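Local coordinates for protein 2-methyl-3-hydroxypyridine-5-carboxylic acid oxygenase (Mesorhizobium loti, PDB 3ALJ) that probably catalyses, as an FAD-dependent oxygenase, the oxygenation of 2-methyl-3-hydroxypyridine-5-carboxylic acid with molecular oxygen, at residues R38-S43 with G137-Q142; I28-N33 with A149-G154; K161-I166 with Q170-S175. All coordinates share one frame; numbering follows the deposited sequence.

Interaction 1. Residues R38-S43 with G137-Q142; sequences RLHEKS and GRLTLQ. With FAD (flavin-adenine dinucleotide), chain B.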
# COMPACT_ATOMS: atom_id res chain seq x y z
N ARG A 38 -8.68 -16.82 -11.80
CA ARG A 38 -8.52 -17.56 -10.58
C ARG A 38 -7.35 -16.93 -9.81
O ARG A 38 -6.35 -16.46 -10.48
CB ARG A 38 -8.11 -19.02 -10.92
CG ARG A 38 -9.28 -19.72 -11.76
CD ARG A 38 -8.88 -19.73 -13.22
NE ARG A 38 -9.96 -20.29 -14.08
CZ ARG A 38 -10.16 -21.60 -14.23
NH1 ARG A 38 -11.11 -21.97 -15.08
NH2 ARG A 38 -9.38 -22.53 -13.60
N LEU A 39 -7.48 -16.81 -8.51
CA LEU A 39 -6.43 -16.15 -7.66
C LEU A 39 -5.94 -17.11 -6.64
O LEU A 39 -6.75 -17.85 -6.00
CB LEU A 39 -7.07 -14.90 -7.00
CG LEU A 39 -6.09 -14.14 -6.07
CD1 LEU A 39 -6.34 -12.59 -6.21
CD2 LEU A 39 -6.15 -14.52 -4.65
N HIS A 40 -4.62 -17.12 -6.43
CA HIS A 40 -3.95 -18.03 -5.53
C HIS A 40 -3.25 -17.27 -4.40
O HIS A 40 -2.26 -16.52 -4.71
CB HIS A 40 -2.97 -18.87 -6.32
CG HIS A 40 -3.63 -19.64 -7.43
ND1 HIS A 40 -4.21 -20.89 -7.23
CD2 HIS A 40 -3.95 -19.24 -8.69
CE1 HIS A 40 -4.83 -21.25 -8.38
NE2 HIS A 40 -4.64 -20.28 -9.29
N GLU A 41 -3.71 -17.43 -3.18
CA GLU A 41 -3.03 -16.83 -2.02
C GLU A 41 -2.25 -17.92 -1.25
O GLU A 41 -2.91 -18.91 -0.85
CB GLU A 41 -4.12 -16.14 -1.11
CG GLU A 41 -3.61 -15.76 0.26
CD GLU A 41 -2.37 -14.89 0.21
OE1 GLU A 41 -1.37 -15.12 0.92
OE2 GLU A 41 -2.42 -13.84 -0.53
N LYS A 42 -0.99 -17.67 -1.00
CA LYS A 42 -0.16 -18.65 -0.26
C LYS A 42 -0.60 -18.89 1.15
O LYS A 42 -0.57 -20.03 1.67
CB LYS A 42 1.31 -18.19 -0.37
CG LYS A 42 2.26 -18.91 0.64
CD LYS A 42 3.72 -18.30 0.47
CE LYS A 42 3.77 -16.85 0.84
NZ LYS A 42 5.25 -16.43 0.95
N SER A 43 -0.99 -17.83 1.85
CA SER A 43 -1.36 -17.93 3.28
C SER A 43 -2.64 -18.71 3.44
O SER A 43 -3.45 -18.95 2.50
CB SER A 43 -1.50 -16.51 3.86
OG SER A 43 -0.19 -16.00 3.84
N GLY A 137 2.86 -18.92 -20.49
CA GLY A 137 1.52 -18.92 -19.90
C GLY A 137 1.26 -20.13 -19.00
O GLY A 137 0.21 -20.79 -19.03
N ARG A 138 2.24 -20.43 -18.14
CA ARG A 138 2.08 -21.54 -17.19
C ARG A 138 2.52 -21.10 -15.78
O ARG A 138 3.40 -20.26 -15.59
CB ARG A 138 2.89 -22.79 -17.62
CG ARG A 138 2.26 -23.41 -18.92
CD ARG A 138 2.54 -24.91 -19.08
NE ARG A 138 3.97 -25.13 -19.10
CZ ARG A 138 4.68 -25.25 -20.23
NH1 ARG A 138 4.07 -25.20 -21.44
NH2 ARG A 138 6.00 -25.43 -20.15
N LEU A 139 1.78 -21.58 -14.80
CA LEU A 139 2.03 -21.24 -13.41
C LEU A 139 2.08 -22.57 -12.65
O LEU A 139 1.10 -23.34 -12.75
CB LEU A 139 0.83 -20.41 -12.87
CG LEU A 139 0.99 -19.84 -11.49
CD1 LEU A 139 2.13 -18.82 -11.55
CD2 LEU A 139 -0.30 -19.11 -10.99
N THR A 140 3.16 -22.83 -11.95
CA THR A 140 3.21 -24.04 -11.11
C THR A 140 2.98 -23.74 -9.63
O THR A 140 3.69 -22.86 -9.08
CB THR A 140 4.60 -24.68 -11.30
OG1 THR A 140 4.72 -24.99 -12.68
CG2 THR A 140 4.61 -26.00 -10.53
N LEU A 141 2.05 -24.40 -8.99
CA LEU A 141 1.81 -24.23 -7.57
C LEU A 141 2.70 -25.13 -6.71
O LEU A 141 3.25 -26.13 -7.27
CB LEU A 141 0.33 -24.49 -7.34
CG LEU A 141 -0.62 -23.60 -8.15
CD1 LEU A 141 -2.00 -24.10 -7.68
CD2 LEU A 141 -0.47 -22.14 -7.77
N GLN A 142 2.76 -24.88 -5.39
CA GLN A 142 3.62 -25.73 -4.52
C GLN A 142 3.13 -27.14 -4.49
O GLN A 142 3.91 -28.05 -4.20
CB GLN A 142 3.73 -25.03 -3.16
CG GLN A 142 2.66 -25.37 -2.07
CD GLN A 142 1.26 -24.74 -2.26
OE1 GLN A 142 0.90 -24.37 -3.33
NE2 GLN A 142 0.50 -24.66 -1.18
PA FAD B . 1.33 -7.59 -0.68
O1A FAD B . 0.38 -6.66 -0.01
O2A FAD B . 2.55 -7.93 -0.04
O5B FAD B . 0.50 -8.91 -0.98
C5B FAD B . 1.14 -10.08 -1.61
C4B FAD B . 0.20 -11.20 -1.20
O4B FAD B . 0.79 -12.34 -1.91
C3B FAD B . 0.23 -11.57 0.23
O3B FAD B . -1.10 -11.80 0.74
C2B FAD B . 1.17 -12.83 0.27
O2B FAD B . 0.87 -13.74 1.34
C1B FAD B . 0.85 -13.53 -1.02
N9A FAD B . 1.95 -14.25 -1.59
C8A FAD B . 3.30 -14.03 -1.47
N7A FAD B . 4.00 -14.88 -2.23
C5A FAD B . 3.07 -15.70 -2.85
C6A FAD B . 3.18 -16.70 -3.81
N6A FAD B . 4.42 -17.11 -4.25
N1A FAD B . 2.04 -17.25 -4.23
C2A FAD B . 0.84 -16.90 -3.77
N3A FAD B . 0.65 -15.90 -2.86
C4A FAD B . 1.79 -15.30 -2.44
N1 FAD B . 0.95 1.99 0.61
C2 FAD B . -0.02 2.87 0.47
O2 FAD B . -0.67 3.02 -0.58
N3 FAD B . -0.36 3.71 1.53
C4 FAD B . 0.29 3.62 2.77
O4 FAD B . -0.16 4.31 3.76
C4X FAD B . 1.31 2.70 2.87
N5 FAD B . 2.09 2.64 4.08
C5X FAD B . 3.15 1.76 4.16
C6 FAD B . 4.00 1.75 5.28
C7 FAD B . 5.02 0.84 5.38
C7M FAD B . 5.92 0.85 6.65
C8 FAD B . 5.28 -0.04 4.35
C8M FAD B . 6.44 -1.05 4.41
C9 FAD B . 4.45 -0.03 3.22
C9A FAD B . 3.40 0.91 3.09
N10 FAD B . 2.55 0.96 1.90
C10 FAD B . 1.57 1.88 1.80
C1' FAD B . 2.86 0.01 0.72
C2' FAD B . 1.90 -1.16 0.76
O2' FAD B . 2.00 -1.82 2.04
C3' FAD B . 2.32 -2.20 -0.29
O3' FAD B . 2.87 -1.45 -1.44
C4' FAD B . 1.22 -3.02 -0.82
O4' FAD B . 0.70 -3.80 0.29
C5' FAD B . 1.69 -4.00 -1.85
O5' FAD B . 0.57 -4.76 -2.29
P FAD B . 0.89 -6.07 -3.12
O1P FAD B . -0.42 -6.68 -3.38
O2P FAD B . 1.81 -5.80 -4.27
O3P FAD B . 1.76 -6.99 -2.12
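His40 and Leu141 meet through the same choice of first torsion: each holds its CG beside the backbone N (chi1 -57° and -58°), and the two side chains approach at about a right angle. This sets Leu141 CD2 over one face of the imidazole, 4.2 Å from the ring centroid and 24° off the normal, which is CH-pi geometry. The other methyl, Leu141 CD1, comes within 3.9 Å of His40 ND1, and Leu139 CD2 reaches obliquely to His40 CD2. No hydrogen bond joins the segments. The ring nitrogens are satisfied outside them, NE2 by Glu15 and ND1 by Ser128, and this pair of bonds fixes the rotation of the ring beneath Leu141. The contact thus joins the end of strand 36-40, in the mostly parallel nucleotide-binding sheet, to strand 138-141 of a small antiparallel sheet.

The next residue, Glu41, binds the cofactor. Its carboxylate accepts FAD O2B at OE1 (2.7 Å) and FAD O3B at OE2 (2.7 Å), while OE1 also takes Ser43 N at 2.9 Å and OE2 the amide of Gly19. An acidic residue gripping both ribose hydroxyls just after the second strand is characteristic of Rossmann-type FAD sites. The chemistry therefore divides sharply: a methyl packs on the ring face where the strand ends, while a carboxylate that accepts several hydrogen bonds, consistent with an ionised acceptor, holds the adenosine ribose.

Interaction 2. Residues I28-N33 with A149-G154; sequences IALKQN and ADLIVG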
# COMPACT_ATOMS: atom_id res chain seq x y z
N ILE A 28 -10.34 -8.46 -9.81
CA ILE A 28 -11.66 -7.83 -9.95
C ILE A 28 -11.75 -7.17 -11.30
O ILE A 28 -12.75 -7.33 -11.98
CB ILE A 28 -11.84 -6.84 -8.83
CG1 ILE A 28 -12.08 -7.51 -7.51
CG2 ILE A 28 -13.05 -5.91 -9.17
CD1 ILE A 28 -11.87 -6.55 -6.27
N ALA A 29 -10.70 -6.42 -11.65
CA ALA A 29 -10.73 -5.65 -12.92
C ALA A 29 -10.82 -6.59 -14.11
O ALA A 29 -11.67 -6.39 -15.06
CB ALA A 29 -9.54 -4.72 -13.12
N LEU A 30 -10.11 -7.71 -14.05
CA LEU A 30 -10.12 -8.67 -15.18
C LEU A 30 -11.46 -9.33 -15.17
O LEU A 30 -12.07 -9.49 -16.26
CB LEU A 30 -8.93 -9.68 -15.02
CG LEU A 30 -7.60 -9.04 -15.22
CD1 LEU A 30 -6.53 -10.07 -14.65
CD2 LEU A 30 -7.31 -8.69 -16.66
N LYS A 31 -11.99 -9.74 -14.00
CA LYS A 31 -13.32 -10.45 -13.97
C LYS A 31 -14.43 -9.50 -14.51
O LYS A 31 -15.33 -9.97 -15.24
CB LYS A 31 -13.63 -10.95 -12.53
CG LYS A 31 -14.88 -11.85 -12.38
CD LYS A 31 -14.57 -13.26 -13.03
CE LYS A 31 -15.91 -13.97 -12.74
NZ LYS A 31 -15.86 -15.32 -13.36
N GLN A 32 -14.32 -8.21 -14.23
CA GLN A 32 -15.39 -7.28 -14.74
C GLN A 32 -15.29 -7.17 -16.22
O GLN A 32 -16.35 -6.95 -16.85
CB GLN A 32 -15.15 -5.86 -14.12
CG GLN A 32 -15.55 -5.76 -12.68
CD GLN A 32 -15.37 -4.36 -12.08
OE1 GLN A 32 -16.07 -4.03 -11.11
NE2 GLN A 32 -14.48 -3.53 -12.67
N ASN A 33 -14.14 -7.37 -16.82
CA ASN A 33 -14.01 -7.37 -18.26
C ASN A 33 -14.28 -8.75 -18.92
O ASN A 33 -14.01 -8.89 -20.14
CB ASN A 33 -12.59 -6.93 -18.59
CG ASN A 33 -12.39 -5.41 -18.35
OD1 ASN A 33 -11.24 -4.85 -18.41
ND2 ASN A 33 -13.52 -4.71 -18.24
N ALA A 149 -2.65 -20.64 -18.75
CA ALA A 149 -3.48 -19.46 -18.81
C ALA A 149 -3.07 -18.61 -19.99
O ALA A 149 -1.92 -18.66 -20.45
CB ALA A 149 -3.35 -18.68 -17.47
N ASP A 150 -3.97 -17.68 -20.36
CA ASP A 150 -3.56 -16.64 -21.32
C ASP A 150 -2.81 -15.47 -20.71
O ASP A 150 -2.14 -14.71 -21.39
CB ASP A 150 -4.83 -16.09 -21.96
CG ASP A 150 -5.74 -17.25 -22.57
OD1 ASP A 150 -5.18 -17.92 -23.53
OD2 ASP A 150 -6.83 -17.60 -22.12
N LEU A 151 -2.91 -15.35 -19.37
CA LEU A 151 -2.17 -14.25 -18.64
C LEU A 151 -1.88 -14.80 -17.28
O LEU A 151 -2.70 -15.47 -16.66
CB LEU A 151 -3.15 -13.05 -18.50
CG LEU A 151 -2.67 -11.90 -17.55
CD1 LEU A 151 -1.52 -11.14 -18.22
CD2 LEU A 151 -3.89 -11.06 -17.22
N ILE A 152 -0.65 -14.51 -16.90
CA ILE A 152 -0.19 -14.83 -15.51
C ILE A 152 0.14 -13.51 -14.80
O ILE A 152 0.95 -12.74 -15.35
CB ILE A 152 1.05 -15.70 -15.52
CG1 ILE A 152 0.76 -17.01 -16.31
CG2 ILE A 152 1.56 -15.95 -14.09
CD1 ILE A 152 1.92 -17.92 -16.16
N VAL A 153 -0.47 -13.21 -13.64
CA VAL A 153 -0.18 -12.01 -12.90
C VAL A 153 0.66 -12.38 -11.67
O VAL A 153 0.15 -13.06 -10.78
CB VAL A 153 -1.49 -11.31 -12.51
CG1 VAL A 153 -1.17 -10.03 -11.72
CG2 VAL A 153 -2.32 -10.89 -13.82
N GLY A 154 1.86 -11.84 -11.64
CA GLY A 154 2.72 -12.00 -10.45
C GLY A 154 2.46 -10.84 -9.52
O GLY A 154 3.06 -9.81 -9.64
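The Rossmann-type beta-alpha unit of the FAD-binding domain supplies this contact: helix 21-32, which follows strand 13-17 across a turn whose Gly18 and Gly20, with Gly23 in the helix, are consistent with a GxGxxG motif, packs on the mostly parallel sheet through Leu30 and reaches strand 151-154. Strand 151-154 lies directly beside 13-17 in that sheet, so the helix covers two adjacent strands. The separation of the backbones supports this reading, since even the nearest CA pair, Leu30 CA and Leu151 CA, is 10.3 Å apart, as expected of a helix layered on a sheet rather than of neighbouring strands.

Side-chain methyls bridge that gap. Leu151 keeps CG anti to its own backbone N (chi1 169°), and its CD2 meets both methyls of Leu30, CD1 at 3.8 Å and CD2 at 4.2 Å. These two approaches set a single methyl of the strand residue against the forked end of the helix residue, and the two leucines cross obliquely. Val153 lies two residues further along the same face of the strand.

The interface is apolar, small (80 Å² in all) and buried, and no hydrogen bond spans it. Ala14 of strand 13-17 touches both leucines, while Trp35 in a loop and Ser312 of helix 300-314 also border Leu30 and Leu315 borders Leu151. The helix ends close by, where Asn33 N still donates to Ala29 O at 3.2 Å. On the strand, Val153 CG2 lies 4.4 Å from Leu30 CD1, a looser approach than that of Leu151 CD2.

Interaction 3. Residues K161-I166 with Q170-S175; sequences KVRDSI and QDRWVS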
# COMPACT_ATOMS: atom_id res chain seq x y z
N LYS A 161 7.88 -15.08 -6.24
CA LYS A 161 8.44 -16.26 -6.90
C LYS A 161 8.07 -16.32 -8.34
O LYS A 161 8.81 -16.95 -9.14
CB LYS A 161 8.00 -17.56 -6.14
CG LYS A 161 8.81 -17.76 -4.81
CD LYS A 161 8.35 -19.06 -4.09
CE LYS A 161 9.12 -19.15 -2.80
NZ LYS A 161 8.74 -20.49 -2.26
N VAL A 162 6.95 -15.71 -8.75
CA VAL A 162 6.71 -15.58 -10.15
C VAL A 162 7.89 -14.81 -10.79
O VAL A 162 8.43 -15.24 -11.84
CB VAL A 162 5.32 -14.90 -10.39
CG1 VAL A 162 5.12 -14.47 -11.89
CG2 VAL A 162 4.15 -15.78 -9.84
N ARG A 163 8.32 -13.69 -10.18
CA ARG A 163 9.44 -12.96 -10.68
C ARG A 163 10.74 -13.76 -10.59
O ARG A 163 11.42 -13.91 -11.63
CB ARG A 163 9.59 -11.74 -9.78
CG ARG A 163 10.82 -10.84 -10.14
CD ARG A 163 11.07 -9.82 -9.07
NE ARG A 163 11.43 -10.44 -7.80
CZ ARG A 163 11.12 -10.02 -6.60
NH1 ARG A 163 10.38 -8.96 -6.37
NH2 ARG A 163 11.62 -10.70 -5.57
N ASP A 164 11.01 -14.34 -9.42
CA ASP A 164 12.38 -14.89 -9.30
C ASP A 164 12.51 -16.24 -9.99
O ASP A 164 13.67 -16.62 -10.32
CB ASP A 164 12.73 -14.94 -7.85
CG ASP A 164 13.02 -13.48 -7.28
OD1 ASP A 164 13.31 -12.57 -8.09
OD2 ASP A 164 13.00 -13.36 -6.07
N SER A 165 11.42 -16.95 -10.22
CA SER A 165 11.58 -18.23 -11.04
C SER A 165 11.92 -17.97 -12.44
O SER A 165 12.66 -18.77 -13.06
CB SER A 165 10.27 -19.05 -11.01
OG SER A 165 9.18 -18.34 -11.61
N ILE A 166 11.51 -16.85 -12.99
CA ILE A 166 11.83 -16.46 -14.35
C ILE A 166 13.17 -15.75 -14.39
O ILE A 166 13.97 -16.00 -15.36
CB ILE A 166 10.69 -15.54 -14.91
CG1 ILE A 166 9.45 -16.36 -15.06
CG2 ILE A 166 11.11 -14.82 -16.25
CD1 ILE A 166 8.17 -15.56 -15.36
N GLN A 170 17.38 -6.91 -11.17
CA GLN A 170 16.70 -6.12 -10.07
C GLN A 170 17.72 -5.61 -9.07
O GLN A 170 18.81 -6.20 -8.88
CB GLN A 170 15.74 -7.06 -9.36
CG GLN A 170 16.46 -8.24 -8.64
CD GLN A 170 15.52 -9.29 -8.06
OE1 GLN A 170 15.32 -9.33 -6.86
NE2 GLN A 170 14.87 -10.00 -8.91
N ASP A 171 17.28 -4.57 -8.37
CA ASP A 171 17.90 -4.22 -7.07
C ASP A 171 16.85 -4.31 -5.96
O ASP A 171 15.74 -3.72 -6.15
CB ASP A 171 18.53 -2.83 -7.04
CG ASP A 171 19.80 -2.75 -7.89
OD1 ASP A 171 20.75 -3.61 -7.75
OD2 ASP A 171 19.88 -1.79 -8.71
N ARG A 172 17.14 -5.09 -4.96
CA ARG A 172 16.22 -5.27 -3.82
C ARG A 172 16.99 -4.82 -2.62
O ARG A 172 18.20 -5.09 -2.45
CB ARG A 172 15.76 -6.72 -3.86
CG ARG A 172 14.77 -7.14 -2.78
CD ARG A 172 14.13 -8.53 -3.11
NE ARG A 172 13.38 -8.81 -1.97
CZ ARG A 172 12.96 -9.99 -1.69
NH1 ARG A 172 13.34 -11.01 -2.56
NH2 ARG A 172 12.29 -10.26 -0.62
N TRP A 173 16.34 -4.10 -1.72
CA TRP A 173 17.00 -3.58 -0.54
C TRP A 173 16.08 -3.74 0.64
O TRP A 173 14.93 -3.29 0.55
CB TRP A 173 17.33 -2.11 -0.71
CG TRP A 173 18.03 -1.52 0.50
CD1 TRP A 173 19.26 -1.93 1.01
CD2 TRP A 173 17.53 -0.54 1.35
NE1 TRP A 173 19.53 -1.24 2.14
CE2 TRP A 173 18.52 -0.35 2.38
CE3 TRP A 173 16.36 0.23 1.36
CZ2 TRP A 173 18.38 0.66 3.36
CZ3 TRP A 173 16.22 1.20 2.41
CH2 TRP A 173 17.26 1.36 3.39
N VAL A 174 16.59 -4.23 1.76
CA VAL A 174 15.82 -4.23 3.01
C VAL A 174 16.55 -3.39 3.98
O VAL A 174 17.75 -3.63 4.26
CB VAL A 174 15.71 -5.65 3.58
CG1 VAL A 174 14.79 -5.64 4.83
CG2 VAL A 174 15.14 -6.65 2.47
N SER A 175 15.82 -2.42 4.59
CA SER A 175 16.42 -1.55 5.58
C SER A 175 16.70 -2.24 6.92
O SER A 175 16.06 -3.25 7.26
CB SER A 175 15.47 -0.38 5.87
OG SER A 175 16.20 0.64 6.51
O HOH W 1 14.91 -11.56 -5.09
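Gln170 sets its amide across the guanidinium of Arg163, with OE1 over one face and the two planes 78° apart, in a polar cluster that closes the short helix-to-strand connection between helix 161-166 and strand 170-185. The axes of segments 161-166 and 170-175 make 133°, N-to-C, so the strand turns back past the helix and enters the large mixed sheet beside strand 267-275.

Asp164 is the common acceptor. Within the helix, Arg163 grips it side-on, NE to OD1 at 2.9 Å and NH2 to OD2 at 3.0 Å; both bonds lie near the guanidinium plane but reach the carboxylate from above its own plane. Bending the arginine at chi3 (64°) turns its NE edge back to this neighbour. From the strand, Gln170 NE2 donates to Asp164 OD1 at 3.1 Å, nearly along the C-O axis and close to the amide plane. OD1 thus accepts two side-chain donors, an arrangement that would be expected to favour the ionised carboxylate.

Gln170 NE2 has a second acceptor in Phe168 O, and Arg163 also bonds to Val158 O and Ala289 O. Arg172, salt-bridged to Glu271 through NE, brings its NH1 to the edge of the Arg163 guanidinium, 3.5 Å from NH2, with no bond between the two donors. One water links it to the carboxylate, donating to Asp164 OD2 (2.8 Å) and Gln170 OE1 (2.9 Å) and accepting from Arg172 NH1 at 3.0 Å.

How the interactions relate
Interaction 2 opens first and closes a long loop of chain within which interaction 1 is nested; interaction 3 follows both in series. Helix 21-32 leads into strand 36-40, and strand 151-154 into helix 161-166, so successive elements pass from one contact to the next. Strands 36-40 and 151-154 flank 13-17 among the parallel strands of the mixed six-stranded sheet. The centres lie about 13 Å (1 to 2), 17 Å (1 to 3) and 22 Å (2 to 3) apart. Val162 connects them, packing on Leu139 and Gly154, while Ile152 packs on Leu139. The set runs from the nucleotide-binding sheet to the strand entering the seven-stranded sheet, with FAD contacted directly at interaction 1.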